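Local coordinates for flagellar basal body rod modification protein (Helicobacter pylori 26695, PDB 4ZZF) that is probably required for flagellar hook assembly, perhaps as a scaffold, and is represented here by a fragment with its Ig-like domain, at residues F31-D36 against E93-S98; I9-V14 against I108-V113. All blocks are in the same frame, centred on the assembly; numbering follows the deposited sequence.

Contact 1: residues F31-D36 against E93-S98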
loop_
_atom_site.group_PDB
_atom_site.type_symbol
_atom_site.label_atom_id
_atom_site.label_comp_id
_atom_site.label_asym_id
_atom_site.label_seq_id
_atom_site.Cartn_x
_atom_site.Cartn_y
_atom_site.Cartn_z
ATOM N N PHE A 31 -20.370 -5.589 8.314
ATOM C CA PHE A 31 -21.226 -4.498 7.856
ATOM C C PHE A 31 -20.396 -3.264 7.493
ATOM O O PHE A 31 -19.757 -2.648 8.347
ATOM C CB PHE A 31 -22.293 -4.183 8.915
ATOM C CG PHE A 31 -23.252 -5.325 9.134
ATOM C CD1 PHE A 31 -22.926 -6.368 10.002
ATOM C CD2 PHE A 31 -24.443 -5.392 8.422
ATOM C CE1 PHE A 31 -23.786 -7.441 10.187
ATOM C CE2 PHE A 31 -25.313 -6.458 8.598
ATOM C CZ PHE A 31 -24.983 -7.496 9.484
ATOM N N ASP A 32 -20.411 -2.932 6.206
ATOM C CA ASP A 32 -19.629 -1.831 5.645
ATOM C C ASP A 32 -20.038 -0.456 6.172
ATOM O O ASP A 32 -19.238 0.474 6.175
ATOM C CB ASP A 32 -19.757 -1.862 4.122
ATOM C CG ASP A 32 -19.451 -3.243 3.555
ATOM O OD1 ASP A 32 -20.292 -4.160 3.711
ATOM O OD2 ASP A 32 -18.357 -3.421 2.988
ATOM N N GLU A 33 -21.293 -0.359 6.598
ATOM C CA GLU A 33 -21.887 0.853 7.157
ATOM C C GLU A 33 -22.554 0.492 8.461
ATOM O O GLU A 33 -22.996 -0.654 8.614
ATOM C CB GLU A 33 -22.954 1.446 6.231
ATOM C CG GLU A 33 -22.479 2.133 5.000
ATOM C CD GLU A 33 -23.647 2.722 4.236
ATOM O OE1 GLU A 33 -24.769 2.767 4.813
ATOM O OE2 GLU A 33 -23.458 3.120 3.063
ATOM N N LYS A 34 -22.676 1.461 9.368
ATOM C CA LYS A 34 -23.488 1.282 10.560
ATOM C C LYS A 34 -24.899 0.849 10.200
ATOM O O LYS A 34 -25.536 1.444 9.341
ATOM C CB LYS A 34 -23.568 2.579 11.373
ATOM C CG LYS A 34 -22.325 2.902 12.152
ATOM C CD LYS A 34 -22.565 4.048 13.119
ATOM C CE LYS A 34 -21.316 4.298 13.958
ATOM N NZ LYS A 34 -21.543 5.274 15.070
ATOM N N ILE A 35 -25.401 -0.182 10.858
ATOM C CA ILE A 35 -26.785 -0.590 10.633
ATOM C C ILE A 35 -27.746 0.505 11.104
ATOM O O ILE A 35 -27.626 1.002 12.223
ATOM C CB ILE A 35 -27.106 -1.900 11.365
ATOM C CG1 ILE A 35 -26.216 -3.022 10.838
ATOM C CG2 ILE A 35 -28.554 -2.251 11.208
ATOM C CD1 ILE A 35 -26.233 -4.232 11.707
ATOM N N ASP A 36 -28.687 0.892 10.251
ATOM C CA ASP A 36 -29.736 1.803 10.672
ATOM C C ASP A 36 -31.067 1.069 10.575
ATOM O O ASP A 36 -31.533 0.813 9.482
ATOM C CB ASP A 36 -29.744 3.061 9.810
ATOM C CG ASP A 36 -30.807 4.082 10.253
ATOM O OD1 ASP A 36 -31.714 3.741 11.062
ATOM O OD2 ASP A 36 -30.741 5.241 9.774
ATOM N N GLU A 93 -29.309 -8.433 4.812
ATOM C CA GLU A 93 -29.737 -7.224 4.133
ATOM C C GLU A 93 -29.945 -6.168 5.186
ATOM O O GLU A 93 -30.475 -6.471 6.250
ATOM C CB GLU A 93 -31.022 -7.464 3.349
ATOM C CG GLU A 93 -30.816 -8.290 2.099
ATOM C CD GLU A 93 -31.982 -8.167 1.154
ATOM O OE1 GLU A 93 -33.132 -8.318 1.635
ATOM O OE2 GLU A 93 -31.755 -7.878 -0.046
ATOM N N TYR A 94 -29.548 -4.932 4.891
ATOM C CA TYR A 94 -29.699 -3.854 5.860
ATOM C C TYR A 94 -29.611 -2.500 5.156
ATOM O O TYR A 94 -29.101 -2.414 4.031
ATOM C CB TYR A 94 -28.640 -3.966 6.961
ATOM C CG TYR A 94 -27.239 -3.680 6.463
ATOM C CD1 TYR A 94 -26.595 -4.553 5.590
ATOM C CD2 TYR A 94 -26.565 -2.530 6.848
ATOM C CE1 TYR A 94 -25.316 -4.290 5.120
ATOM C CE2 TYR A 94 -25.280 -2.264 6.388
ATOM C CZ TYR A 94 -24.666 -3.139 5.522
ATOM O OH TYR A 94 -23.397 -2.869 5.049
ATOM N N ASN A 95 -30.159 -1.473 5.808
ATOM C CA ASN A 95 -30.132 -0.093 5.316
ATOM C C ASN A 95 -30.770 0.076 3.953
ATOM O O ASN A 95 -30.094 0.363 2.983
ATOM C CB ASN A 95 -28.692 0.425 5.287
ATOM C CG ASN A 95 -28.114 0.580 6.676
ATOM O OD1 ASN A 95 -28.744 0.179 7.651
ATOM N ND2 ASN A 95 -26.925 1.161 6.779
ATOM N N LEU A 96 -32.081 -0.113 3.895
ATOM C CA LEU A 96 -32.848 0.077 2.670
ATOM C C LEU A 96 -32.668 1.499 2.164
ATOM O O LEU A 96 -32.788 2.455 2.935
ATOM C CB LEU A 96 -34.326 -0.214 2.926
ATOM C CG LEU A 96 -35.340 0.211 1.870
ATOM C CD1 LEU A 96 -35.181 -0.656 0.636
ATOM C CD2 LEU A 96 -36.763 0.105 2.419
ATOM N N ASP A 97 -32.352 1.645 0.883
ATOM C CA ASP A 97 -32.159 2.974 0.323
ATOM C C ASP A 97 -33.461 3.527 -0.272
ATOM O O ASP A 97 -34.173 2.826 -0.977
ATOM C CB ASP A 97 -31.055 2.957 -0.730
ATOM C CG ASP A 97 -30.812 4.333 -1.342
ATOM O OD1 ASP A 97 -30.093 5.144 -0.730
ATOM O OD2 ASP A 97 -31.350 4.603 -2.428
ATOM N N SER A 98 -33.766 4.789 0.022
ATOM C CA SER A 98 -35.013 5.420 -0.432
ATOM C C SER A 98 -35.160 5.460 -1.950
ATOM O O SER A 98 -36.238 5.172 -2.495
ATOM C CB SER A 98 -35.113 6.849 0.109
ATOM O OG SER A 98 -36.154 7.552 -0.543
HETATM O O HOH W 1 -22.674 -3.998 2.699
HETATM O O HOH W 2 -31.786 -1.435 7.960
#
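Tyr94 and Asn95 meet segment 31-36 with an aromatic ring and an amide. The Phe31 ring turns its edge to the face of Tyr94 in a T-shaped stack, planes 81° apart, with Phe31 CD2 over the ring centre and 3.6 Å from Tyr94 CE1. Ile35 serves both rings: its CG1 lies 4.0 Å from Tyr94 CD2, while its CD1 covers a face of Phe31. With chi1 at 69°, Tyr94 CG sits between its own backbone N and carbonyl carbon, and the ring beyond it meets both Phe31 and Ile35. Tyrosine suits this place because its hydroxyl reaches the polar margin, giving a proton to a water that in turn donates to Asp32 OD1; the bond from Asp32 N to Tyr94 OH is weak.

The Asn95 amide works like a short piece of backbone, offering one donor and one acceptor. Its ND2 gives a nearly straight bond to Lys34 O (2.9 Å), which lies in the amide plane, and Asp36 N donates to Asn95 OD1 at 2.7 Å. A weaker bond runs from Asn95 ND2 to Glu33 OE1.

Farther out, Leu104 of strand 104-107 touches Tyr94, and Ile69 of strand 67-73 packs on both Phe31 and Ile35. Asp32 OD2 pairs with Arg110 and Asp36 OD1 with Ser38. Two roughly straight bonds fix the rotation of the buried Asn95 amide, so segment 31-36 is tied to segment 93-98 through backbone groups of Lys34 and Asp36, beside an apolar aromatic cluster within the Ig-like domain.

Contact 2: residues I9-V14 against I108-V113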
loop_
_atom_site.group_PDB
_atom_site.type_symbol
_atom_site.label_atom_id
_atom_site.label_comp_id
_atom_site.label_asym_id
_atom_site.label_seq_id
_atom_site.Cartn_x
_atom_site.Cartn_y
_atom_site.Cartn_z
ATOM N N ILE A 9 -11.077 -4.616 1.465
ATOM C CA ILE A 9 -12.196 -5.529 1.588
ATOM C C ILE A 9 -11.903 -6.682 0.665
ATOM O O ILE A 9 -11.499 -6.478 -0.488
ATOM C CB ILE A 9 -13.555 -4.884 1.221
ATOM C CG1 ILE A 9 -13.764 -3.589 2.007
ATOM C CG2 ILE A 9 -14.718 -5.884 1.446
ATOM C CD1 ILE A 9 -14.173 -3.810 3.434
ATOM N N ALA A 10 -12.064 -7.895 1.186
ATOM C CA ALA A 10 -11.897 -9.103 0.381
ATOM C C ALA A 10 -13.242 -9.799 0.222
ATOM O O ALA A 10 -14.021 -9.870 1.173
ATOM C CB ALA A 10 -10.885 -10.038 1.018
ATOM N N GLU A 11 -13.523 -10.248 -0.994
ATOM C CA GLU A 11 -14.612 -11.173 -1.260
ATOM C C GLU A 11 -13.964 -12.560 -1.405
ATOM O O GLU A 11 -13.032 -12.706 -2.182
ATOM C CB GLU A 11 -15.376 -10.794 -2.545
ATOM C CG GLU A 11 -15.952 -9.383 -2.597
ATOM C CD GLU A 11 -17.267 -9.262 -1.842
ATOM O OE1 GLU A 11 -17.924 -10.303 -1.596
ATOM O OE2 GLU A 11 -17.641 -8.133 -1.468
ATOM N N THR A 12 -14.413 -13.562 -0.660
ATOM C CA THR A 12 -13.853 -14.907 -0.837
ATOM C C THR A 12 -14.901 -15.891 -1.357
ATOM O O THR A 12 -16.093 -15.591 -1.347
ATOM C CB THR A 12 -13.269 -15.478 0.462
ATOM O OG1 THR A 12 -14.328 -15.966 1.286
ATOM C CG2 THR A 12 -12.468 -14.443 1.203
ATOM N N ASP A 13 -14.463 -17.068 -1.808
ATOM C CA ASP A 13 -15.412 -18.072 -2.294
ATOM C C ASP A 13 -16.001 -18.924 -1.154
ATOM O O ASP A 13 -16.655 -19.926 -1.402
ATOM C CB ASP A 13 -14.765 -18.985 -3.358
ATOM C CG ASP A 13 -13.531 -19.732 -2.844
ATOM O OD1 ASP A 13 -13.398 -19.944 -1.625
ATOM O OD2 ASP A 13 -12.681 -20.122 -3.668
ATOM N N VAL A 14 -15.757 -18.530 0.090
ATOM C CA VAL A 14 -16.411 -19.166 1.234
ATOM C C VAL A 14 -17.708 -18.435 1.550
ATOM O O VAL A 14 -17.672 -17.315 2.058
ATOM C CB VAL A 14 -15.511 -19.148 2.478
ATOM C CG1 VAL A 14 -16.270 -19.656 3.698
ATOM C CG2 VAL A 14 -14.243 -19.955 2.221
ATOM N N ILE A 108 -21.398 -14.089 4.849
ATOM C CA ILE A 108 -20.214 -14.757 5.357
ATOM C C ILE A 108 -19.112 -14.807 4.292
ATOM O O ILE A 108 -19.387 -15.059 3.118
ATOM C CB ILE A 108 -20.563 -16.184 5.813
ATOM C CG1 ILE A 108 -21.251 -16.137 7.172
ATOM C CG2 ILE A 108 -19.318 -17.066 5.909
ATOM C CD1 ILE A 108 -21.355 -17.504 7.815
ATOM N N GLY A 109 -17.864 -14.578 4.688
ATOM C CA GLY A 109 -16.754 -14.760 3.758
ATOM C C GLY A 109 -16.375 -13.520 2.961
ATOM O O GLY A 109 -15.766 -13.617 1.896
ATOM N N ARG A 110 -16.740 -12.347 3.473
ATOM C CA ARG A 110 -16.261 -11.091 2.913
ATOM C C ARG A 110 -16.065 -10.098 4.044
ATOM O O ARG A 110 -16.687 -10.212 5.091
ATOM C CB ARG A 110 -17.241 -10.531 1.871
ATOM C CG ARG A 110 -18.607 -10.112 2.459
ATOM C CD ARG A 110 -19.447 -9.326 1.447
ATOM N NE ARG A 110 -18.839 -8.046 1.087
ATOM C CZ ARG A 110 -18.990 -6.929 1.796
ATOM N NH1 ARG A 110 -19.717 -6.939 2.905
ATOM N NH2 ARG A 110 -18.401 -5.805 1.417
ATOM N N GLY A 111 -15.203 -9.119 3.835
ATOM C CA GLY A 111 -15.015 -8.091 4.834
ATOM C C GLY A 111 -13.606 -7.561 4.829
ATOM O O GLY A 111 -12.760 -7.974 4.017
ATOM N N GLU A 112 -13.349 -6.640 5.746
ATOM C CA GLU A 112 -12.035 -6.046 5.829
ATOM C C GLU A 112 -10.996 -7.084 6.212
ATOM O O GLU A 112 -11.222 -7.910 7.094
ATOM C CB GLU A 112 -12.020 -4.904 6.828
ATOM C CG GLU A 112 -10.703 -4.147 6.817
ATOM C CD GLU A 112 -10.724 -2.911 7.707
ATOM O OE1 GLU A 112 -11.366 -2.952 8.782
ATOM O OE2 GLU A 112 -10.093 -1.906 7.319
ATOM N N VAL A 113 -9.858 -7.046 5.535
ATOM C CA VAL A 113 -8.745 -7.882 5.935
ATOM C C VAL A 113 -7.991 -7.225 7.066
ATOM O O VAL A 113 -7.359 -6.190 6.876
ATOM C CB VAL A 113 -7.794 -8.148 4.779
ATOM C CG1 VAL A 113 -6.645 -9.036 5.253
ATOM C CG2 VAL A 113 -8.562 -8.779 3.617
#
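A short antiparallel beta ladder joins strand 9-12 to the 108-113 segment, which follows strand 104-107 of the Ig-like sheet and turns a corner at Gly111. Ala10 and Gly111 form its hydrogen-bonded pair, with Ala10 N to Gly111 O at 2.9 Å and Gly111 N to Ala10 O at 3.0 Å; Ile9-Glu112 and Glu11-Arg110 are non-hydrogen-bonded pairs. The glycine at 111 suits a backbone conformation that would press a CB against the preceding carbonyl. Small Ala10 brings its CB to 3.7 Å from Val113 CG2.

On the face shared by Ile9, Glu11 and Arg110, the two charged side chains lie side by side. Arg110 NE donates to the syn side of Glu11 OE2 (2.8 Å), 34° out of the carboxylate plane, in a salt bridge, the oxygen close to the guanidinium plane. Tyr141 OH also binds Glu11 OE2, and Arg107 pairs with Glu11 OE1, so the carboxylate is probably held as an anion.

At the other end Gly109 O takes two bonds, from Thr12 N and from Thr12 OG1. Chi1 of 79° places OG1 for this and for an ST turn, in which Val14 N donates to Thr12 OG1 at 3.2 Å.

In the fold
The two contacts have centres about 18 Å apart and meet through a salt bridge: Asp32 OD2 of contact 1 lies 2.9 Å from Arg110 NH2 of contact 2. Arg110 therefore pairs with two acids, Glu11 through NE and Asp32 through NH2, and Tyr141 OH joins the same polar group. Ile9 CD1 approaches Asp32 OD2 at 4.2 Å, as packing alone. In sequence, both segments of contact 1 fall between those of contact 2. Contact 1 lies within the Ig-like domain, its centre about 14 Å from that of the chain, whereas contact 2 joins the segment after strand 104-107 to strand 9-12, which pairs with strand 137-141; the Asp32-Arg110 pair thus ties segment 31-36 to this junction.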